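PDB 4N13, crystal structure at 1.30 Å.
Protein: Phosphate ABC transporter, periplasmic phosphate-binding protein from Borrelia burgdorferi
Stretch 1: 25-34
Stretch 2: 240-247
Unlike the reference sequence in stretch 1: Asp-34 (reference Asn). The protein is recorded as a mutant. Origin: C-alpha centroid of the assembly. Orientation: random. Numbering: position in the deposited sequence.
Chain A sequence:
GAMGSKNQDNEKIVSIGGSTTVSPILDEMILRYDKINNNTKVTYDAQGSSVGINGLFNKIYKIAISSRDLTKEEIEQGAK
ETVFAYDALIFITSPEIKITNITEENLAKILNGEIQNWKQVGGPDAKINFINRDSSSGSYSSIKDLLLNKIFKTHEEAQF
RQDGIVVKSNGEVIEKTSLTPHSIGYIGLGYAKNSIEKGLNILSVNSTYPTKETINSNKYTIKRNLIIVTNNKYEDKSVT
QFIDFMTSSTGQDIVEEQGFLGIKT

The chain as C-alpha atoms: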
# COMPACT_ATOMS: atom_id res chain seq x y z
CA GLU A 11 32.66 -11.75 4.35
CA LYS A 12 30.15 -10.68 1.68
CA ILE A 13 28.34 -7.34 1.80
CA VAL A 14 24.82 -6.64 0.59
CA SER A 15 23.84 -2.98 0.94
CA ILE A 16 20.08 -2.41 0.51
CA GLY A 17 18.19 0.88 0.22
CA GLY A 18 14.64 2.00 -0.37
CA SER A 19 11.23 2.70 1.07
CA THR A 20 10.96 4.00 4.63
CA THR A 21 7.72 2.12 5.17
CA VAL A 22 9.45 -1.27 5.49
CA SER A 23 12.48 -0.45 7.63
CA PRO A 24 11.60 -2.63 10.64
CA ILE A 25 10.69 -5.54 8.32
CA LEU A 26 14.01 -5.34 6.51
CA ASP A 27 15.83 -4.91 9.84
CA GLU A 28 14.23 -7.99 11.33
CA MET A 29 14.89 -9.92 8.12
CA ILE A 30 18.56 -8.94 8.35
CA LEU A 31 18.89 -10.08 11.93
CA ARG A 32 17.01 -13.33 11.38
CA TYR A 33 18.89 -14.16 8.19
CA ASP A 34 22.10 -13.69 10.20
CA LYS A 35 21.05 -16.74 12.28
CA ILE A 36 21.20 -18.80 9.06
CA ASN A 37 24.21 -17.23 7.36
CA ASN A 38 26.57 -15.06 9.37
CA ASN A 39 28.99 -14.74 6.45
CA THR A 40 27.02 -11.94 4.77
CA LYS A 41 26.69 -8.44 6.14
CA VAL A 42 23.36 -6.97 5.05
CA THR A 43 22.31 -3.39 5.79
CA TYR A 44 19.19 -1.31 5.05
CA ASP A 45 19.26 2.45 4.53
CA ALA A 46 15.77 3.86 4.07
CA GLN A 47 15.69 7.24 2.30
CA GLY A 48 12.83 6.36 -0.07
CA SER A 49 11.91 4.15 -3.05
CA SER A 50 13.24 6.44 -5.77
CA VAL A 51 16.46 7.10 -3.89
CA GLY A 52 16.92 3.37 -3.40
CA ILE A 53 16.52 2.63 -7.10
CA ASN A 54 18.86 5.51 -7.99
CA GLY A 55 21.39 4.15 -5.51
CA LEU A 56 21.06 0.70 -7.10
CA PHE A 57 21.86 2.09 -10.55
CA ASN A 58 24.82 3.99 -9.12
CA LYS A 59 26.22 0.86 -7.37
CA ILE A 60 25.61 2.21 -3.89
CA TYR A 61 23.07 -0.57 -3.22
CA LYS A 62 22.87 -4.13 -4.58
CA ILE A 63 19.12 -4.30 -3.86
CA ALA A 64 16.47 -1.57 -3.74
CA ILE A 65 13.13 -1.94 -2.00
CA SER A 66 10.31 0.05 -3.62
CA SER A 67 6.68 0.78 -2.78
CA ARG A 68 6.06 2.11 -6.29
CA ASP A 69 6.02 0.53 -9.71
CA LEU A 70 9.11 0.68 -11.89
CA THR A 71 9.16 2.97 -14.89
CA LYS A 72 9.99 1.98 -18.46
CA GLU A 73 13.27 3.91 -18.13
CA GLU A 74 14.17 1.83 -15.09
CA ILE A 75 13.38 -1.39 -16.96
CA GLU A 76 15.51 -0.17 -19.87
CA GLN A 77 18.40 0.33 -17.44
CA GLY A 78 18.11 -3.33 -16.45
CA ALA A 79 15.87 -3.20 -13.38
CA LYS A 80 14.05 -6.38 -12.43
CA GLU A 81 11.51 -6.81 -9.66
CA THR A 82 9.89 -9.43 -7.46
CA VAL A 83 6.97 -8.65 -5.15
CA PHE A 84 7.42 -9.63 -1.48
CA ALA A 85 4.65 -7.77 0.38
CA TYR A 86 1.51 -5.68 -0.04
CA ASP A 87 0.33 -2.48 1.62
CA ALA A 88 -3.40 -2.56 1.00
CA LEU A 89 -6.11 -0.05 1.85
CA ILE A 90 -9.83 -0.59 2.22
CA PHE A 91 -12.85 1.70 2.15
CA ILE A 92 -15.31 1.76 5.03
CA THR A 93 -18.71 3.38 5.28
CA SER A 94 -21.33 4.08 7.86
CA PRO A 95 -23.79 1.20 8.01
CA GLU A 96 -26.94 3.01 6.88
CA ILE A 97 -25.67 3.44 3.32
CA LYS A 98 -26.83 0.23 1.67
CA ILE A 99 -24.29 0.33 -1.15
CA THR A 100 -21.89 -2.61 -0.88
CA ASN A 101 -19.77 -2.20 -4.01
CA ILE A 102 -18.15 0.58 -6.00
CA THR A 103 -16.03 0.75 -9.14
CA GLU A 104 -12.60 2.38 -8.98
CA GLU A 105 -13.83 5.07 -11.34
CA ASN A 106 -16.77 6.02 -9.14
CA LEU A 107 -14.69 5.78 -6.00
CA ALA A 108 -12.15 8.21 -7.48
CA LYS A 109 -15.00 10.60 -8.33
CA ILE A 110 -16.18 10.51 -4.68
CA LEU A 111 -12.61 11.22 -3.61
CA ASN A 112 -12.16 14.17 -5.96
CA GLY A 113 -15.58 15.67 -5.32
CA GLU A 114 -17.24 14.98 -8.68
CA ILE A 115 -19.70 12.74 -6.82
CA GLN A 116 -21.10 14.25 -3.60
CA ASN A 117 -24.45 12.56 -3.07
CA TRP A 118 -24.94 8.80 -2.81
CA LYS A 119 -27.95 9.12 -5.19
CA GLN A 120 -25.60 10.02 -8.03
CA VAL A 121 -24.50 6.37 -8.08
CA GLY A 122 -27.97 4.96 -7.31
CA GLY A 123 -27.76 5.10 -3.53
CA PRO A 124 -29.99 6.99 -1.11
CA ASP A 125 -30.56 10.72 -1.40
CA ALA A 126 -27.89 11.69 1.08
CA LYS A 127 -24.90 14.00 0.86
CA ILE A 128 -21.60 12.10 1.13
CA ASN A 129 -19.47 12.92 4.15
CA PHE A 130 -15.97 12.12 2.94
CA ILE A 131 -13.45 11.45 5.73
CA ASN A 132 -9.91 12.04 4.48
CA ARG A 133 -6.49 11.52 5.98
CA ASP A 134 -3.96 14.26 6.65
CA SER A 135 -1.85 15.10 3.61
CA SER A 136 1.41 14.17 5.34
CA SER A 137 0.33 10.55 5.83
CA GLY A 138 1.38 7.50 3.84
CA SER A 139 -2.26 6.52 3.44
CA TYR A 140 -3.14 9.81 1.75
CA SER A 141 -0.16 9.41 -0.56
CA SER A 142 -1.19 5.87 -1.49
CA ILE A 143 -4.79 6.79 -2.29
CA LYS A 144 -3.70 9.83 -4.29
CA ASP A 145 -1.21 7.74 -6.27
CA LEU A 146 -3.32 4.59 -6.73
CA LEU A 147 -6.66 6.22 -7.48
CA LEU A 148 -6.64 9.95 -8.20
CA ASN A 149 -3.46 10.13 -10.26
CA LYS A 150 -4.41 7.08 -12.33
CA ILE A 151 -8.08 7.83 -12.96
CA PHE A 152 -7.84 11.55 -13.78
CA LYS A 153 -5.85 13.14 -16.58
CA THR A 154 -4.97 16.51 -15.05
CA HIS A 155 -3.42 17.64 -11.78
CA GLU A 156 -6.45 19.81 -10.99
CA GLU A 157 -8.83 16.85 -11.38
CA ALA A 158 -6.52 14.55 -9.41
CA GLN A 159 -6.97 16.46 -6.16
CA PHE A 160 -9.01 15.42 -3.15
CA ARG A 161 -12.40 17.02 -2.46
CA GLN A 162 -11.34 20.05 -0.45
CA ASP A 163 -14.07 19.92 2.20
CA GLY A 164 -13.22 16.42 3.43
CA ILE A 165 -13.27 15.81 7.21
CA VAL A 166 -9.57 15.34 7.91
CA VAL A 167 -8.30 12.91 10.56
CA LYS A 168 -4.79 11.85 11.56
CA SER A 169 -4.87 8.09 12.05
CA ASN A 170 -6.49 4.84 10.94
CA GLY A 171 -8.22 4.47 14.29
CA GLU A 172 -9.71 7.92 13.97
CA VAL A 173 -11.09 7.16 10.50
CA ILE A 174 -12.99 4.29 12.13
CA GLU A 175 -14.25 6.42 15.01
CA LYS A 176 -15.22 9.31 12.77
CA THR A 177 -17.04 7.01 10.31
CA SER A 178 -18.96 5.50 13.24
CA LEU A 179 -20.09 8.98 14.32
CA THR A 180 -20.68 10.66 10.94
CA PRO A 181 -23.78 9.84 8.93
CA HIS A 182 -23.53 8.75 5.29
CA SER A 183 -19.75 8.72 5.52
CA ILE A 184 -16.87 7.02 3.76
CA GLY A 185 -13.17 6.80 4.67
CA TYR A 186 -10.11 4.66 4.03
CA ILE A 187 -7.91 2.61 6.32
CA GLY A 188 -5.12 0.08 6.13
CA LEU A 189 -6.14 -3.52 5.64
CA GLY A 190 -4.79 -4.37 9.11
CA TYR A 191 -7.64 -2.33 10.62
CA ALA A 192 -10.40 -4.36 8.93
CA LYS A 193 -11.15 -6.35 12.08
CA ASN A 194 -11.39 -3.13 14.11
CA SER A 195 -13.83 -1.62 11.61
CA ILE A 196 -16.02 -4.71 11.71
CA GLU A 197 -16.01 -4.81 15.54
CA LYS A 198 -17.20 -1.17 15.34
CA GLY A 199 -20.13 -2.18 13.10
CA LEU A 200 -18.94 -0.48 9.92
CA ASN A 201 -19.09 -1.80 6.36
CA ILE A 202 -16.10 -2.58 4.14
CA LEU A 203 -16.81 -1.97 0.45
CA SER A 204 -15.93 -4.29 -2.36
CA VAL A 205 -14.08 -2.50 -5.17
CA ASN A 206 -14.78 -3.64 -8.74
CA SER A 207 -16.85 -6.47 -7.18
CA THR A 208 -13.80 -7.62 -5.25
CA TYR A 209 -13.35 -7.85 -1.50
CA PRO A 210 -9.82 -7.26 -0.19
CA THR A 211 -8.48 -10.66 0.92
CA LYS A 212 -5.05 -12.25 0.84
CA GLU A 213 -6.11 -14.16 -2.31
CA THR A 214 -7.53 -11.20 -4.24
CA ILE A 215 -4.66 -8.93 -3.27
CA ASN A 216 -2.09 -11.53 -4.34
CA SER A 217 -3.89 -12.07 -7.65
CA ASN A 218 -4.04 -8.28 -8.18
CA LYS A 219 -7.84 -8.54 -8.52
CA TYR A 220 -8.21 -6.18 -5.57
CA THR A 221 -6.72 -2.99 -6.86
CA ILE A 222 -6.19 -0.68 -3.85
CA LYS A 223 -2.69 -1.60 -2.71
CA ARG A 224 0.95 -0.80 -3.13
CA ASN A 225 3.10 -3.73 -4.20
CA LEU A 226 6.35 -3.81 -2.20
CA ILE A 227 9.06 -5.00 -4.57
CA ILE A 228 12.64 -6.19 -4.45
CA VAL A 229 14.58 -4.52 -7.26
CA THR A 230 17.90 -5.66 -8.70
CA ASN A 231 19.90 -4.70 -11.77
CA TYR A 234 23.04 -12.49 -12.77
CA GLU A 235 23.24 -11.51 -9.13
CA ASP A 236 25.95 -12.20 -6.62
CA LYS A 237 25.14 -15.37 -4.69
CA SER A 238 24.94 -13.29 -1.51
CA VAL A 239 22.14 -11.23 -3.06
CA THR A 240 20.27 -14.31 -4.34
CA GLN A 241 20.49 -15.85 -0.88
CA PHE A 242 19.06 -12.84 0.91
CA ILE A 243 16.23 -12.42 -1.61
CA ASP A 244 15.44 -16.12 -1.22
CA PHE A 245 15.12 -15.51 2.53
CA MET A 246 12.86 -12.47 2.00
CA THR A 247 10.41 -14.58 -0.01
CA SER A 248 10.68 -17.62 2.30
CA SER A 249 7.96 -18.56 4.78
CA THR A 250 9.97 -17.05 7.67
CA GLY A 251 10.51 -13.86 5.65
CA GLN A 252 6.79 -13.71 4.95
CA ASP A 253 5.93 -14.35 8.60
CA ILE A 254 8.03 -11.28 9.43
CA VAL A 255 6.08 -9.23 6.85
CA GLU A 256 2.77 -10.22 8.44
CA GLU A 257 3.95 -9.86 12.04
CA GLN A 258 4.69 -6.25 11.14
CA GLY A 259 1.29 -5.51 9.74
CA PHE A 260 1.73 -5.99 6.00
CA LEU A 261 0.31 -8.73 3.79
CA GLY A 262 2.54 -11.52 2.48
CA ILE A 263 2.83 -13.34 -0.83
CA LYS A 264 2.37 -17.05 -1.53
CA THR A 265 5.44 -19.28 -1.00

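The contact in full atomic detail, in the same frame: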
# COMPACT_ATOMS: atom_id res chain seq x y z
N ILE A 25 10.75 -4.24 8.97
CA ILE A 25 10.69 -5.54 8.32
C ILE A 25 12.05 -5.92 7.79
O ILE A 25 12.54 -7.02 8.06
CB ILE A 25 9.68 -5.53 7.17
CG1 ILE A 25 8.27 -5.40 7.78
CG2 ILE A 25 9.78 -6.80 6.33
CD1 ILE A 25 7.18 -5.08 6.79
N LEU A 26 12.68 -5.03 7.03
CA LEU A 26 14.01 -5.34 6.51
C LEU A 26 15.00 -5.57 7.66
O LEU A 26 15.82 -6.48 7.61
CB LEU A 26 14.51 -4.24 5.57
CG LEU A 26 14.24 -4.49 4.08
CD1 LEU A 26 15.14 -5.59 3.52
CD2 LEU A 26 12.76 -4.81 3.81
N ASP A 27 14.90 -4.77 8.71
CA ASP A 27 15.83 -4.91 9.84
C ASP A 27 15.67 -6.25 10.52
O ASP A 27 16.67 -6.91 10.84
CB ASP A 27 15.63 -3.79 10.86
CG ASP A 27 16.09 -2.42 10.34
OD1 ASP A 27 16.75 -2.37 9.29
OD2 ASP A 27 15.78 -1.40 10.98
N GLU A 28 14.43 -6.68 10.72
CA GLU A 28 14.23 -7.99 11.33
C GLU A 28 14.69 -9.10 10.39
O GLU A 28 15.26 -10.11 10.82
CB GLU A 28 12.78 -8.20 11.75
CG GLU A 28 12.57 -9.54 12.42
CD GLU A 28 11.22 -9.73 13.04
OE1 GLU A 28 10.45 -8.75 13.13
OE2 GLU A 28 10.94 -10.87 13.45
N MET A 29 14.43 -8.94 9.09
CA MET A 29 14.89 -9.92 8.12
C MET A 29 16.41 -10.05 8.16
O MET A 29 16.94 -11.16 8.07
CB MET A 29 14.44 -9.58 6.72
CG MET A 29 12.99 -9.78 6.41
SD MET A 29 12.57 -9.20 4.78
CE MET A 29 10.93 -9.87 4.60
N ILE A 30 17.11 -8.92 8.26
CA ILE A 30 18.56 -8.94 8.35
C ILE A 30 19.02 -9.72 9.57
O ILE A 30 19.90 -10.58 9.49
CB ILE A 30 19.11 -7.49 8.37
CG1 ILE A 30 18.98 -6.87 6.98
CG2 ILE A 30 20.57 -7.46 8.85
CD1 ILE A 30 19.17 -5.38 6.92
N LEU A 31 18.42 -9.43 10.71
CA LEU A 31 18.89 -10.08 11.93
C LEU A 31 18.53 -11.56 11.97
O LEU A 31 19.31 -12.38 12.44
CB LEU A 31 18.40 -9.33 13.16
CG LEU A 31 19.16 -8.00 13.37
CD1 LEU A 31 18.43 -7.07 14.31
CD2 LEU A 31 20.58 -8.23 13.85
N ARG A 32 17.37 -11.92 11.42
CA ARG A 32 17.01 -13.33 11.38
C ARG A 32 17.79 -14.10 10.33
O ARG A 32 18.16 -15.25 10.56
CB ARG A 32 15.51 -13.46 11.26
CG ARG A 32 14.88 -12.95 12.55
CD ARG A 32 13.42 -13.21 12.66
NE ARG A 32 13.14 -14.62 12.82
CZ ARG A 32 11.91 -15.10 12.87
NH1 ARG A 32 10.88 -14.27 12.75
NH2 ARG A 32 11.72 -16.40 13.02
N TYR A 33 18.07 -13.48 9.19
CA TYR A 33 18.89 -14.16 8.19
C TYR A 33 20.30 -14.41 8.74
O TYR A 33 20.93 -15.43 8.42
CB TYR A 33 18.92 -13.40 6.84
CG TYR A 33 19.73 -14.17 5.81
CD1 TYR A 33 19.31 -15.42 5.39
CD2 TYR A 33 20.93 -13.67 5.33
CE1 TYR A 33 20.07 -16.18 4.50
CE2 TYR A 33 21.70 -14.40 4.44
CZ TYR A 33 21.26 -15.67 4.04
OH TYR A 33 22.04 -16.40 3.18
N ASP A 34 20.79 -13.52 9.60
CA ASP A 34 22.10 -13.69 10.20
C ASP A 34 22.19 -14.97 11.03
O ASP A 34 23.28 -15.51 11.17
CB ASP A 34 22.48 -12.46 11.03
CG ASP A 34 23.84 -12.62 11.66
OD1 ASP A 34 24.84 -12.52 10.92
OD2 ASP A 34 23.89 -12.86 12.88
N THR A 240 21.26 -13.26 -4.12
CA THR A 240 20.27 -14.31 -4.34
C THR A 240 19.85 -14.96 -3.03
O THR A 240 18.67 -15.20 -2.79
CB THR A 240 20.85 -15.35 -5.28
OG1 THR A 240 21.20 -14.68 -6.49
CG2 THR A 240 19.87 -16.47 -5.56
N GLN A 241 20.81 -15.24 -2.16
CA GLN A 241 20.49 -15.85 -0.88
C GLN A 241 19.58 -14.97 -0.03
O GLN A 241 18.63 -15.45 0.56
CB GLN A 241 21.76 -16.11 -0.10
CG GLN A 241 22.64 -17.24 -0.64
CD GLN A 241 23.96 -17.34 0.11
OE1 GLN A 241 24.60 -16.33 0.39
NE2 GLN A 241 24.37 -18.55 0.42
N PHE A 242 19.88 -13.70 0.07
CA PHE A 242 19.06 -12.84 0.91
C PHE A 242 17.65 -12.69 0.34
O PHE A 242 16.68 -12.73 1.07
CB PHE A 242 19.69 -11.47 1.17
CG PHE A 242 18.93 -10.67 2.18
CD1 PHE A 242 18.95 -11.07 3.51
CD2 PHE A 242 18.15 -9.58 1.84
CE1 PHE A 242 18.24 -10.41 4.45
CE2 PHE A 242 17.44 -8.89 2.80
CZ PHE A 242 17.50 -9.31 4.11
N ILE A 243 17.53 -12.52 -0.98
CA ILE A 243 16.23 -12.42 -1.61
C ILE A 243 15.42 -13.70 -1.39
O ILE A 243 14.21 -13.65 -1.11
CB ILE A 243 16.38 -12.08 -3.11
CG1 ILE A 243 16.99 -10.69 -3.23
CG2 ILE A 243 15.03 -12.23 -3.82
CD1 ILE A 243 17.30 -10.26 -4.64
N ASP A 244 16.09 -14.84 -1.49
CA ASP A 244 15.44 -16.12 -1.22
C ASP A 244 14.91 -16.18 0.22
O ASP A 244 13.82 -16.70 0.47
CB ASP A 244 16.42 -17.26 -1.47
CG ASP A 244 15.85 -18.61 -1.14
OD1 ASP A 244 14.94 -19.06 -1.85
OD2 ASP A 244 16.31 -19.20 -0.15
N PHE A 245 15.62 -15.59 1.16
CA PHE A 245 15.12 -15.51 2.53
C PHE A 245 13.91 -14.58 2.64
O PHE A 245 12.92 -14.89 3.31
CB PHE A 245 16.22 -15.07 3.50
CG PHE A 245 15.73 -14.94 4.92
CD1 PHE A 245 15.54 -16.07 5.71
CD2 PHE A 245 15.41 -13.70 5.45
CE1 PHE A 245 15.06 -15.96 7.00
CE2 PHE A 245 14.93 -13.60 6.74
CZ PHE A 245 14.76 -14.73 7.52
N MET A 246 13.96 -13.44 1.96
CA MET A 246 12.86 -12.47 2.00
C MET A 246 11.53 -13.08 1.56
O MET A 246 10.47 -12.71 2.08
CB MET A 246 13.17 -11.25 1.12
CG MET A 246 14.30 -10.37 1.66
SD MET A 246 14.52 -8.88 0.66
CE MET A 246 13.00 -7.98 1.13
N THR A 247 11.59 -13.97 0.57
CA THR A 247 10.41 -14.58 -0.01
C THR A 247 10.12 -15.98 0.57
O THR A 247 9.24 -16.66 0.11
CB THR A 247 10.51 -14.63 -1.55
OG1 THR A 247 11.66 -15.40 -1.93
CG2 THR A 247 10.65 -13.23 -2.12

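Two helices more than 200 residues apart in sequence pack here at 113° between their N-to-C directions, their axes approaching to 10.6 Å. No hydrogen bond links them; the contact rests on apolar and aromatic side chains.

Ile-25, though buried, does not reach the second helix, and the contact begins with Leu-26. Its CA-to-CB bond points sideways, but the branched side chain brings CD1 within 4.1 Å of Phe-242 CE2 and 4.0 Å of Met-246 CE. Asp-27 and Glu-28 lie outside the contact, as suits charged residues on the more exposed side of the helix.

One turn on from Leu-26, Met-29 points toward the partner. A long, flexible thioether fits well here: SD lies 3.8 Å from Met-246 CG, while CB lies 4.0 Å from both Phe-242 CZ and Phe-245 CE2. Its carbonyl O, 3.4 Å from Phe-245 CE2, already accepts the helical bond from Tyr-33 N. Ile-30 directs its CB away, yet CG1 still comes within 4.0 Å of Phe-242 CZ. With Leu-26, Met-29 and Tyr-33, it forms the hole that receives Phe-242 as a knob.

Arg-32 serves the margin. Its aliphatic CB lies 4.0 Å from Phe-245 CZ, while the charged end leads away and NH1 forms a salt bridge with Glu-28 OE2 at 3.5 Å, weak as a hydrogen bond.

Tyr-33 has the largest area covered by the other stretch. The edge of Phe-242 approaches its face in an offset edge-to-face pair, with planes at 75° and centroids 5.7 Å apart. Tyr-33 CB makes a CH-pi contact, 4.0 Å from the centroid of the Phe-245 ring. A tyrosine suits this buried position: its ring packs among apolar groups, while OH, 3.3 Å from Gln-241 CB, finds its hydrogen bonding elsewhere in the structure.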